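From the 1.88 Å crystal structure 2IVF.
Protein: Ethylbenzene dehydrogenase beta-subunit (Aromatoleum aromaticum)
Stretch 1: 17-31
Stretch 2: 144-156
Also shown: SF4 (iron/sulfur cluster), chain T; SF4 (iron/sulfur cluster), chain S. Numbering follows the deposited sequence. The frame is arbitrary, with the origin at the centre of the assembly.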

ATOM      1  N   ARG B  17     -31.790 -13.899 -15.780  1.00 33.56           N
ATOM      2  CA  ARG B  17     -30.551 -13.314 -16.216  1.00 32.58           C
ATOM      3  C   ARG B  17     -29.502 -13.577 -15.153  1.00 29.88           C
ATOM      4  O   ARG B  17     -29.802 -13.980 -14.027  1.00 29.84           O
ATOM      5  CB  ARG B  17     -30.710 -11.805 -16.412  1.00 32.81           C
ATOM      6  CG  ARG B  17     -31.894 -11.429 -17.277  1.00 33.73           C
ATOM      7  CD  ARG B  17     -31.964  -9.918 -17.456  1.00 34.17           C
ATOM      8  NE  ARG B  17     -30.920  -9.429 -18.340  1.00 35.07           N
ATOM      9  CZ  ARG B  17     -30.767  -8.150 -18.674  1.00 37.77           C
ATOM     10  NH1 ARG B  17     -31.576  -7.226 -18.180  1.00 39.65           N
ATOM     11  NH2 ARG B  17     -29.785  -7.780 -19.488  1.00 38.13           N
ATOM     12  N   GLN B  18     -28.269 -13.321 -15.514  1.00 26.26           N
ATOM     13  CA  GLN B  18     -27.152 -13.615 -14.658  1.00 24.87           C
ATOM     14  C   GLN B  18     -26.182 -12.453 -14.683  1.00 24.48           C
ATOM     15  O   GLN B  18     -25.621 -12.139 -15.742  1.00 22.90           O
ATOM     16  CB  GLN B  18     -26.428 -14.846 -15.167  1.00 24.44           C
ATOM     17  CG  GLN B  18     -25.242 -15.261 -14.333  1.00 25.28           C
ATOM     18  CD  GLN B  18     -25.610 -15.691 -12.922  1.00 23.63           C
ATOM     19  OE1 GLN B  18     -26.412 -16.608 -12.731  1.00 23.48           O
ATOM     20  NE2 GLN B  18     -25.010 -15.041 -11.917  1.00 22.36           N
ATOM     21  N   LEU B  19     -25.997 -11.850 -13.520  1.00 24.21           N
ATOM     22  CA  LEU B  19     -24.938 -10.894 -13.316  1.00 24.00           C
ATOM     23  C   LEU B  19     -23.613 -11.606 -13.293  1.00 23.62           C
ATOM     24  O   LEU B  19     -23.472 -12.641 -12.673  1.00 23.09           O
ATOM     25  CB  LEU B  19     -25.161 -10.106 -12.021  1.00 24.74           C
ATOM     26  CG  LEU B  19     -26.306  -9.071 -12.042  1.00 25.10           C
ATOM     27  CD1 LEU B  19     -26.603  -8.422 -10.658  1.00 24.75           C
ATOM     28  CD2 LEU B  19     -25.993  -7.993 -13.052  1.00 24.87           C
ATOM     29  N   VAL B  20     -22.651 -11.036 -13.995  1.00 23.73           N
ATOM     30  CA  VAL B  20     -21.310 -11.579 -14.064  1.00 23.91           C
ATOM     31  C   VAL B  20     -20.274 -10.496 -13.900  1.00 24.16           C
ATOM     32  O   VAL B  20     -20.531  -9.298 -14.140  1.00 23.71           O
ATOM     33  CB  VAL B  20     -21.039 -12.336 -15.370  1.00 23.84           C
ATOM     34  CG1 VAL B  20     -22.193 -13.358 -15.693  1.00 23.38           C
ATOM     35  CG2 VAL B  20     -20.800 -11.406 -16.469  1.00 25.12           C
ATOM     36  N   THR B  21     -19.105 -10.938 -13.420  1.00 22.67           N
ATOM     37  CA  THR B  21     -17.956 -10.101 -13.321  1.00 22.52           C
ATOM     38  C   THR B  21     -16.854 -10.736 -14.159  1.00 22.19           C
ATOM     39  O   THR B  21     -16.698 -11.961 -14.213  1.00 23.22           O
ATOM     40  CB  THR B  21     -17.466  -9.973 -11.858  1.00 21.37           C
ATOM     41  OG1 THR B  21     -18.409  -9.199 -11.068  1.00 21.90           O
ATOM     42  CG2 THR B  21     -16.095  -9.276 -11.829  1.00 22.84           C
ATOM     43  N   VAL B  22     -16.116  -9.904 -14.839  1.00 21.36           N
ATOM     44  CA  VAL B  22     -14.889 -10.319 -15.496  1.00 22.29           C
ATOM     45  C   VAL B  22     -13.734  -9.669 -14.727  1.00 22.01           C
ATOM     46  O   VAL B  22     -13.783  -8.478 -14.383  1.00 22.53           O
ATOM     47  CB  VAL B  22     -14.835  -9.871 -16.957  1.00 21.09           C
ATOM     48  CG1 VAL B  22     -13.409  -9.980 -17.532  1.00 21.88           C
ATOM     49  CG2 VAL B  22     -15.858 -10.693 -17.778  1.00 21.43           C
ATOM     50  N   ILE B  23     -12.688 -10.440 -14.464  1.00 22.88           N
ATOM     51  CA  ILE B  23     -11.500  -9.922 -13.749  1.00 22.78           C
ATOM     52  C   ILE B  23     -10.294 -10.158 -14.619  1.00 22.84           C
ATOM     53  O   ILE B  23     -10.030 -11.287 -15.003  1.00 21.75           O
ATOM     54  CB  ILE B  23     -11.296 -10.676 -12.418  1.00 23.66           C
ATOM     55  CG1 ILE B  23     -12.571 -10.512 -11.563  1.00 23.55           C
ATOM     56  CG2 ILE B  23      -9.956 -10.273 -11.725  1.00 24.85           C
ATOM     57  CD1 ILE B  23     -12.561 -11.195 -10.173  1.00 23.32           C
ATOM     58  N   ASP B  24      -9.583  -9.096 -14.971  1.00 23.63           N
ATOM     59  CA  ASP B  24      -8.469  -9.193 -15.924  1.00 22.67           C
ATOM     60  C   ASP B  24      -7.212  -9.364 -15.122  1.00 24.26           C
ATOM     61  O   ASP B  24      -6.698  -8.409 -14.567  1.00 23.61           O
ATOM     62  CB  ASP B  24      -8.369  -7.937 -16.801  1.00 24.21           C
ATOM     63  CG  ASP B  24      -7.323  -8.077 -17.885  1.00 23.32           C
ATOM     64  OD1 ASP B  24      -6.442  -8.994 -17.768  1.00 23.16           O
ATOM     65  OD2 ASP B  24      -7.355  -7.268 -18.839  1.00 25.18           O
ATOM     66  N   LEU B  25      -6.646 -10.566 -15.136  1.00 23.67           N
ATOM     67  CA  LEU B  25      -5.494 -10.842 -14.292  1.00 23.23           C
ATOM     68  C   LEU B  25      -4.261 -10.153 -14.781  1.00 23.80           C
ATOM     69  O   LEU B  25      -3.305 -10.021 -14.014  1.00 24.21           O
ATOM     70  CB  LEU B  25      -5.255 -12.334 -14.176  1.00 23.69           C
ATOM     71  CG  LEU B  25      -6.442 -13.083 -13.555  1.00 24.89           C
ATOM     72  CD1 LEU B  25      -6.228 -14.550 -13.545  1.00 25.85           C
ATOM     73  CD2 LEU B  25      -6.698 -12.575 -12.092  1.00 25.13           C
ATOM     74  N   ASN B  26      -4.246  -9.731 -16.043  1.00 22.24           N
ATOM     75  CA  ASN B  26      -3.123  -8.907 -16.505  1.00 22.75           C
ATOM     76  C   ASN B  26      -3.021  -7.568 -15.829  1.00 22.27           C
ATOM     77  O   ASN B  26      -1.928  -6.975 -15.756  1.00 22.66           O
ATOM     78  CB  ASN B  26      -3.228  -8.729 -18.011  1.00 21.42           C
ATOM     79  CG  ASN B  26      -3.088  -9.996 -18.693  1.00 24.09           C
ATOM     80  OD1 ASN B  26      -1.963 -10.548 -18.745  1.00 24.43           O
ATOM     81  ND2 ASN B  26      -4.220 -10.570 -19.148  1.00 22.26           N
ATOM     82  N   LYS B  27      -4.149  -7.052 -15.379  1.00 21.61           N
ATOM     83  CA  LYS B  27      -4.220  -5.701 -14.839  1.00 23.17           C
ATOM     84  C   LYS B  27      -4.141  -5.655 -13.329  1.00 23.22           C
ATOM     85  O   LYS B  27      -3.969  -4.576 -12.774  1.00 24.10           O
ATOM     86  CB  LYS B  27      -5.495  -4.980 -15.330  1.00 21.83           C
ATOM     87  CG  LYS B  27      -5.522  -4.796 -16.874  1.00 22.58           C
ATOM     88  CD  LYS B  27      -6.780  -4.048 -17.358  1.00 23.05           C
ATOM     89  CE  LYS B  27      -6.591  -2.531 -17.289  1.00 22.43           C
ATOM     90  NZ  LYS B  27      -7.820  -1.755 -17.654  1.00 22.26           N
ATOM     91  N   CYS B  28      -4.319  -6.805 -12.660  1.00 23.00           N
ATOM     92  CA  CYS B  28      -4.426  -6.822 -11.233  1.00 22.84           C
ATOM     93  C   CYS B  28      -3.080  -6.617 -10.603  1.00 23.36           C
ATOM     94  O   CYS B  28      -2.124  -7.257 -10.970  1.00 21.84           O
ATOM     95  CB  CYS B  28      -5.078  -8.107 -10.679  1.00 21.91           C
ATOM     96  SG  CYS B  28      -5.210  -8.050  -8.902  1.00 24.17           S
ATOM     97  N   LEU B  29      -3.027  -5.660  -9.692  1.00 24.03           N
ATOM     98  CA  LEU B  29      -1.798  -5.315  -9.004  1.00 23.01           C
ATOM     99  C   LEU B  29      -1.769  -5.718  -7.525  1.00 24.02           C
ATOM    100  O   LEU B  29      -0.869  -5.328  -6.774  1.00 24.70           O
ATOM    101  CB  LEU B  29      -1.503  -3.834  -9.170  1.00 22.03           C
ATOM    102  CG  LEU B  29      -2.605  -2.900  -8.695  1.00 23.35           C
ATOM    103  CD1 LEU B  29      -1.995  -1.749  -8.069  1.00 20.49           C
ATOM    104  CD2 LEU B  29      -3.500  -2.459  -9.896  1.00 22.21           C
ATOM    105  N   GLY B  30      -2.716  -6.554  -7.118  1.00 24.61           N
ATOM    106  CA  GLY B  30      -2.697  -7.105  -5.776  1.00 23.60           C
ATOM    107  C   GLY B  30      -2.822  -6.061  -4.663  1.00 23.72           C
ATOM    108  O   GLY B  30      -2.376  -6.308  -3.556  1.00 23.98           O
ATOM    109  N   CYS B  31      -3.479  -4.945  -4.950  1.00 23.64           N
ATOM    110  CA  CYS B  31      -3.561  -3.813  -3.995  1.00 24.09           C
ATOM    111  C   CYS B  31      -4.595  -4.044  -2.908  1.00 24.11           C
ATOM    112  O   CYS B  31      -4.633  -3.281  -1.977  1.00 24.82           O
ATOM    113  CB  CYS B  31      -3.868  -2.493  -4.730  1.00 23.42           C
ATOM    114  SG  CYS B  31      -5.566  -2.452  -5.450  1.00 24.92           S
ATOM    115  N   PHE B 144       4.272 -15.342 -10.631  1.00 24.19           N
ATOM    116  CA  PHE B 144       3.148 -15.148  -9.751  1.00 24.87           C
ATOM    117  C   PHE B 144       2.306 -14.057 -10.404  1.00 25.53           C
ATOM    118  O   PHE B 144       2.787 -13.304 -11.256  1.00 24.23           O
ATOM    119  CB  PHE B 144       3.591 -14.668  -8.366  1.00 25.39           C
ATOM    120  CG  PHE B 144       4.148 -13.274  -8.376  1.00 24.22           C
ATOM    121  CD1 PHE B 144       3.336 -12.192  -8.172  1.00 24.32           C
ATOM    122  CD2 PHE B 144       5.530 -13.044  -8.581  1.00 26.08           C
ATOM    123  CE1 PHE B 144       3.851 -10.881  -8.234  1.00 27.30           C
ATOM    124  CE2 PHE B 144       6.023 -11.765  -8.616  1.00 26.73           C
ATOM    125  CZ  PHE B 144       5.169 -10.673  -8.444  1.00 24.50           C
ATOM    126  N   PHE B 145       1.054 -14.010  -9.983  1.00 25.38           N
ATOM    127  CA  PHE B 145       0.096 -12.978 -10.334  1.00 25.30           C
ATOM    128  C   PHE B 145      -0.887 -12.948  -9.169  1.00 24.11           C
ATOM    129  O   PHE B 145      -0.807 -13.812  -8.288  1.00 24.17           O
ATOM    130  CB  PHE B 145      -0.605 -13.282 -11.669  1.00 25.20           C
ATOM    131  CG  PHE B 145      -1.281 -14.591 -11.735  1.00 24.45           C
ATOM    132  CD1 PHE B 145      -0.599 -15.713 -12.188  1.00 24.67           C
ATOM    133  CD2 PHE B 145      -2.611 -14.743 -11.350  1.00 25.01           C
ATOM    134  CE1 PHE B 145      -1.205 -16.933 -12.282  1.00 26.25           C
ATOM    135  CE2 PHE B 145      -3.222 -15.973 -11.412  1.00 25.66           C
ATOM    136  CZ  PHE B 145      -2.517 -17.084 -11.907  1.00 26.45           C
ATOM    137  N   TYR B 146      -1.809 -11.978  -9.166  1.00 24.06           N
ATOM    138  CA  TYR B 146      -2.742 -11.808  -8.080  1.00 24.86           C
ATOM    139  C   TYR B 146      -4.109 -12.274  -8.496  1.00 24.09           C
ATOM    140  O   TYR B 146      -4.534 -12.054  -9.654  1.00 25.60           O
ATOM    141  CB  TYR B 146      -2.741 -10.366  -7.620  1.00 24.83           C
ATOM    142  CG  TYR B 146      -1.374  -9.909  -7.176  1.00 24.18           C
ATOM    143  CD1 TYR B 146      -0.835 -10.384  -5.986  1.00 25.82           C
ATOM    144  CD2 TYR B 146      -0.637  -8.990  -7.918  1.00 24.68           C
ATOM    145  CE1 TYR B 146       0.427  -9.994  -5.569  1.00 23.44           C
ATOM    146  CE2 TYR B 146       0.649  -8.541  -7.477  1.00 26.92           C
ATOM    147  CZ  TYR B 146       1.148  -9.054  -6.294  1.00 26.48           C
ATOM    148  OH  TYR B 146       2.384  -8.637  -5.859  1.00 25.80           O
ATOM    149  N   LEU B 147      -4.801 -12.958  -7.584  1.00 23.21           N
ATOM    150  CA  LEU B 147      -6.029 -13.626  -7.943  1.00 23.57           C
ATOM    151  C   LEU B 147      -7.166 -13.208  -7.011  1.00 23.90           C
ATOM    152  O   LEU B 147      -7.236 -13.647  -5.850  1.00 23.91           O
ATOM    153  CB  LEU B 147      -5.816 -15.134  -7.887  1.00 23.55           C
ATOM    154  CG  LEU B 147      -7.060 -15.986  -8.241  1.00 23.46           C
ATOM    155  CD1 LEU B 147      -7.563 -15.633  -9.650  1.00 26.02           C
ATOM    156  CD2 LEU B 147      -6.776 -17.523  -8.112  1.00 24.77           C
ATOM    157  N   ALA B 148      -8.007 -12.321  -7.542  1.00 24.21           N
ATOM    158  CA  ALA B 148      -9.204 -11.833  -6.888  1.00 23.88           C
ATOM    159  C   ALA B 148     -10.330 -12.793  -7.082  1.00 24.40           C
ATOM    160  O   ALA B 148     -10.540 -13.344  -8.183  1.00 24.48           O
ATOM    161  CB  ALA B 148      -9.600 -10.408  -7.398  1.00 24.34           C
ATOM    162  N   ARG B 149     -11.072 -13.004  -6.004  1.00 24.53           N
ATOM    163  CA  ARG B 149     -12.145 -13.946  -6.009  1.00 24.03           C
ATOM    164  C   ARG B 149     -13.285 -13.452  -5.133  1.00 24.04           C
ATOM    165  O   ARG B 149     -13.063 -12.771  -4.129  1.00 24.13           O
ATOM    166  CB  ARG B 149     -11.672 -15.307  -5.508  1.00 24.46           C
ATOM    167  CG  ARG B 149     -10.656 -16.007  -6.423  1.00 25.75           C
ATOM    168  CD  ARG B 149     -10.106 -17.233  -5.787  1.00 25.87           C
ATOM    169  NE  ARG B 149     -11.259 -18.070  -5.532  1.00 26.04           N
ATOM    170  CZ  ARG B 149     -11.536 -18.696  -4.403  1.00 28.37           C
ATOM    171  NH1 ARG B 149     -10.723 -18.662  -3.378  1.00 27.42           N
ATOM    172  NH2 ARG B 149     -12.672 -19.374  -4.304  1.00 26.54           N
ATOM    173  N   MET B 150     -14.486 -13.843  -5.504  1.00 24.47           N
ATOM    174  CA  MET B 150     -15.664 -13.619  -4.687  1.00 24.78           C
ATOM    175  C   MET B 150     -16.561 -14.827  -4.910  1.00 24.79           C
ATOM    176  O   MET B 150     -16.150 -15.798  -5.560  1.00 25.97           O
ATOM    177  CB  MET B 150     -16.422 -12.347  -5.130  1.00 25.81           C
ATOM    178  CG  MET B 150     -15.608 -11.125  -5.353  1.00 28.45           C
ATOM    179  SD  MET B 150     -14.914 -10.933  -7.016  1.00 30.87           S
ATOM    180  CE  MET B 150     -16.411 -10.379  -7.885  1.00 29.02           C
ATOM    181  N   CYS B 151     -17.802 -14.761  -4.443  1.00 23.54           N
ATOM    182  CA  CYS B 151     -18.750 -15.823  -4.776  1.00 23.74           C
ATOM    183  C   CYS B 151     -19.017 -15.709  -6.267  1.00 23.94           C
ATOM    184  O   CYS B 151     -19.156 -14.614  -6.802  1.00 26.29           O
ATOM    185  CB  CYS B 151     -20.042 -15.736  -3.986  1.00 22.21           C
ATOM    186  SG  CYS B 151     -21.420 -16.666  -4.692  1.00 22.56           S
ATOM    187  N   ASN B 152     -19.096 -16.860  -6.927  1.00 24.76           N
ATOM    188  CA  ASN B 152     -19.273 -16.922  -8.357  1.00 23.97           C
ATOM    189  C   ASN B 152     -20.732 -16.842  -8.806  1.00 23.92           C
ATOM    190  O   ASN B 152     -20.992 -16.856  -9.991  1.00 25.58           O
ATOM    191  CB  ASN B 152     -18.581 -18.201  -8.902  1.00 23.08           C
ATOM    192  CG  ASN B 152     -17.121 -18.214  -8.602  1.00 25.35           C
ATOM    193  OD1 ASN B 152     -16.374 -17.373  -9.126  1.00 25.14           O
ATOM    194  ND2 ASN B 152     -16.703 -19.069  -7.675  1.00 22.74           N
ATOM    195  N   HIS B 153     -21.685 -16.798  -7.872  1.00 23.94           N
ATOM    196  CA  HIS B 153     -23.105 -16.789  -8.204  1.00 23.60           C
ATOM    197  C   HIS B 153     -23.442 -17.761  -9.281  1.00 23.89           C
ATOM    198  O   HIS B 153     -24.076 -17.451 -10.306  1.00 22.48           O
ATOM    199  CB  HIS B 153     -23.580 -15.369  -8.473  1.00 23.47           C
ATOM    200  CG  HIS B 153     -23.360 -14.490  -7.301  1.00 21.41           C
ATOM    201  ND1 HIS B 153     -24.215 -14.481  -6.216  1.00 22.61           N
ATOM    202  CD2 HIS B 153     -22.321 -13.688  -6.969  1.00 22.64           C
ATOM    203  CE1 HIS B 153     -23.739 -13.664  -5.297  1.00 21.14           C
ATOM    204  NE2 HIS B 153     -22.599 -13.160  -5.734  1.00 21.38           N
ATOM    205  N   CYS B 154     -23.017 -18.991  -8.983  1.00 24.05           N
ATOM    206  CA  CYS B 154     -23.071 -20.093  -9.890  1.00 22.68           C
ATOM    207  C   CYS B 154     -24.439 -20.348 -10.490  1.00 21.89           C
ATOM    208  O   CYS B 154     -25.491 -20.082  -9.885  1.00 21.76           O
ATOM    209  CB  CYS B 154     -22.574 -21.340  -9.156  1.00 22.57           C
ATOM    210  SG  CYS B 154     -20.922 -21.119  -8.480  1.00 23.39           S
ATOM    211  N   THR B 155     -24.410 -20.899 -11.691  1.00 22.05           N
ATOM    212  CA  THR B 155     -25.641 -21.348 -12.372  1.00 22.95           C
ATOM    213  C   THR B 155     -26.142 -22.640 -11.766  1.00 23.18           C
ATOM    214  O   THR B 155     -27.350 -22.884 -11.703  1.00 23.46           O
ATOM    215  CB  THR B 155     -25.327 -21.584 -13.857  1.00 23.39           C
ATOM    216  OG1 THR B 155     -24.867 -20.357 -14.431  1.00 25.23           O
ATOM    217  CG2 THR B 155     -26.532 -22.089 -14.608  1.00 21.55           C
ATOM    218  N   ASN B 156     -25.213 -23.494 -11.317  1.00 25.03           N
ATOM    219  CA  ASN B 156     -25.596 -24.721 -10.633  1.00 23.89           C
ATOM    220  C   ASN B 156     -24.957 -24.754  -9.252  1.00 24.05           C
ATOM    221  O   ASN B 156     -24.014 -25.515  -9.029  1.00 24.37           O
ATOM    222  CB  ASN B 156     -25.186 -25.924 -11.437  1.00 25.09           C
ATOM    223  CG  ASN B 156     -25.537 -27.219 -10.745  1.00 27.58           C
ATOM    224  OD1 ASN B 156     -26.608 -27.325 -10.151  1.00 32.98           O
ATOM    225  ND2 ASN B 156     -24.613 -28.208 -10.771  1.00 32.31           N
TER
HETATM  226 FE1  SF4 T1358      -6.637  -6.410  -8.227  1.00 24.06          FE
HETATM  227 FE2  SF4 T1358      -8.576  -5.909  -6.355  1.00 25.50          FE
HETATM  228 FE3  SF4 T1358      -8.335  -4.401  -8.570  1.00 24.60          FE
HETATM  229 FE4  SF4 T1358      -6.452  -4.112  -6.652  1.00 24.60          FE
HETATM  230  S1  SF4 T1358      -8.644  -3.629  -6.442  1.00 24.68           S
HETATM  231  S2  SF4 T1358      -6.116  -4.279  -8.913  1.00 24.44           S
HETATM  232  S3  SF4 T1358      -6.349  -6.285  -5.952  1.00 24.86           S
HETATM  233  S4  SF4 T1358      -8.880  -6.651  -8.485  1.00 25.58           S
HETATM  234 FE1  SF4 S1357     -20.019 -21.318  -3.789  1.00 22.83          FE
HETATM  235 FE2  SF4 S1357     -22.644 -21.184  -3.917  1.00 23.91          FE
HETATM  236 FE3  SF4 S1357     -21.148 -20.994  -6.210  1.00 22.80          FE
HETATM  237 FE4  SF4 S1357     -21.111 -18.927  -4.408  1.00 24.21          FE
HETATM  238  S1  SF4 S1357     -22.922 -19.672  -5.638  1.00 23.95           S
HETATM  239  S2  SF4 S1357     -19.297 -19.926  -5.427  1.00 23.92           S
HETATM  240  S3  SF4 S1357     -21.349 -20.047  -2.454  1.00 21.53           S
HETATM  241  S4  SF4 S1357     -21.364 -22.850  -4.861  1.00 22.74           S
HETATM  242  O   HOH W   1     -27.061 -18.560 -14.359  1.00 37.59           O
HETATM  243  O   HOH W   2      -1.895 -10.060 -11.420  1.00 14.42           O

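How do the two backbones run past each other? Gln18 lies nearest Thr155, Ile23 nearest Ala148 and Gly30 nearest Tyr146, so the stretches run antiparallel, and their CA atoms close from 8.2 Å between Gln18 and Thr155 to 5.2 Å between Gly30 and Tyr146. The strands 19-24 and 145-149 make no clear direct hydrogen bond to each other; side chains fill the space between them. A water does link the backbones near one end, donating to Leu25 O (3.0 Å from the water O) and Cys28 O (2.8 Å) while accepting from Tyr146 N (3.0 Å).

Which side chains fill the middle? Alternation along the strand turns Thr21 and Ile23 toward the other stretch, while Val22 and Asp24 stay out of reach. Ile23, with chi1 m and chi2 t, is extended, and its CD1 reaches Ala148 CB at 4.1 Å and Met150 SD at 3.9 Å. Met150 bends instead, m then p and p, which brings its CE to 3.9 Å from Thr21 OG1. Leu25, also m and t, sets CD1 4.0 Å from Phe145 CE2 and CD2 4.0 Å from Leu147 CD1. Leu147 starts out pointing away, but its t, p conformation brings the end of the chain back to this contact. The Ile23 and Leu25 contacts are apolar.

Why does Tyr146 sit so close to Gly30? With chi1 m and chi2 -71°, the ring presents one face to Gly30 CA, which lies 3.6 Å from the ring centroid and 22° off its normal, a CH-pi contact. An ideal CB on Gly30 would fall 2.6 Å from Tyr146 CG, a clash, and the positive phi of 63° independently favours glycine. Beside it, Cys28 is t: its SG binds FE1 of one cluster at 2.3 Å, accepts a hydrogen bond from Gly30 N at 3.4 Å and packs 3.6 Å from Tyr146 CB.

What holds the other end? Gln18 is t at chi1 and p at chi2, a bend that lets NE2 donate to Leu19 O at 2.9 Å and places the same NE2 3.0 Å from His153 O. Gln18 OE1 accepts from a water O at 2.6 Å, and that water is also hydrogen-bonded to Thr155 OG1 at 2.8 Å, bridging the stretches. Nearby, Cys151 SG and Cys154 SG each bind the second cluster, to FE4 and FE3 respectively, both at 2.3 Å, and His153 N donates to Cys151 SG at 3.2 Å.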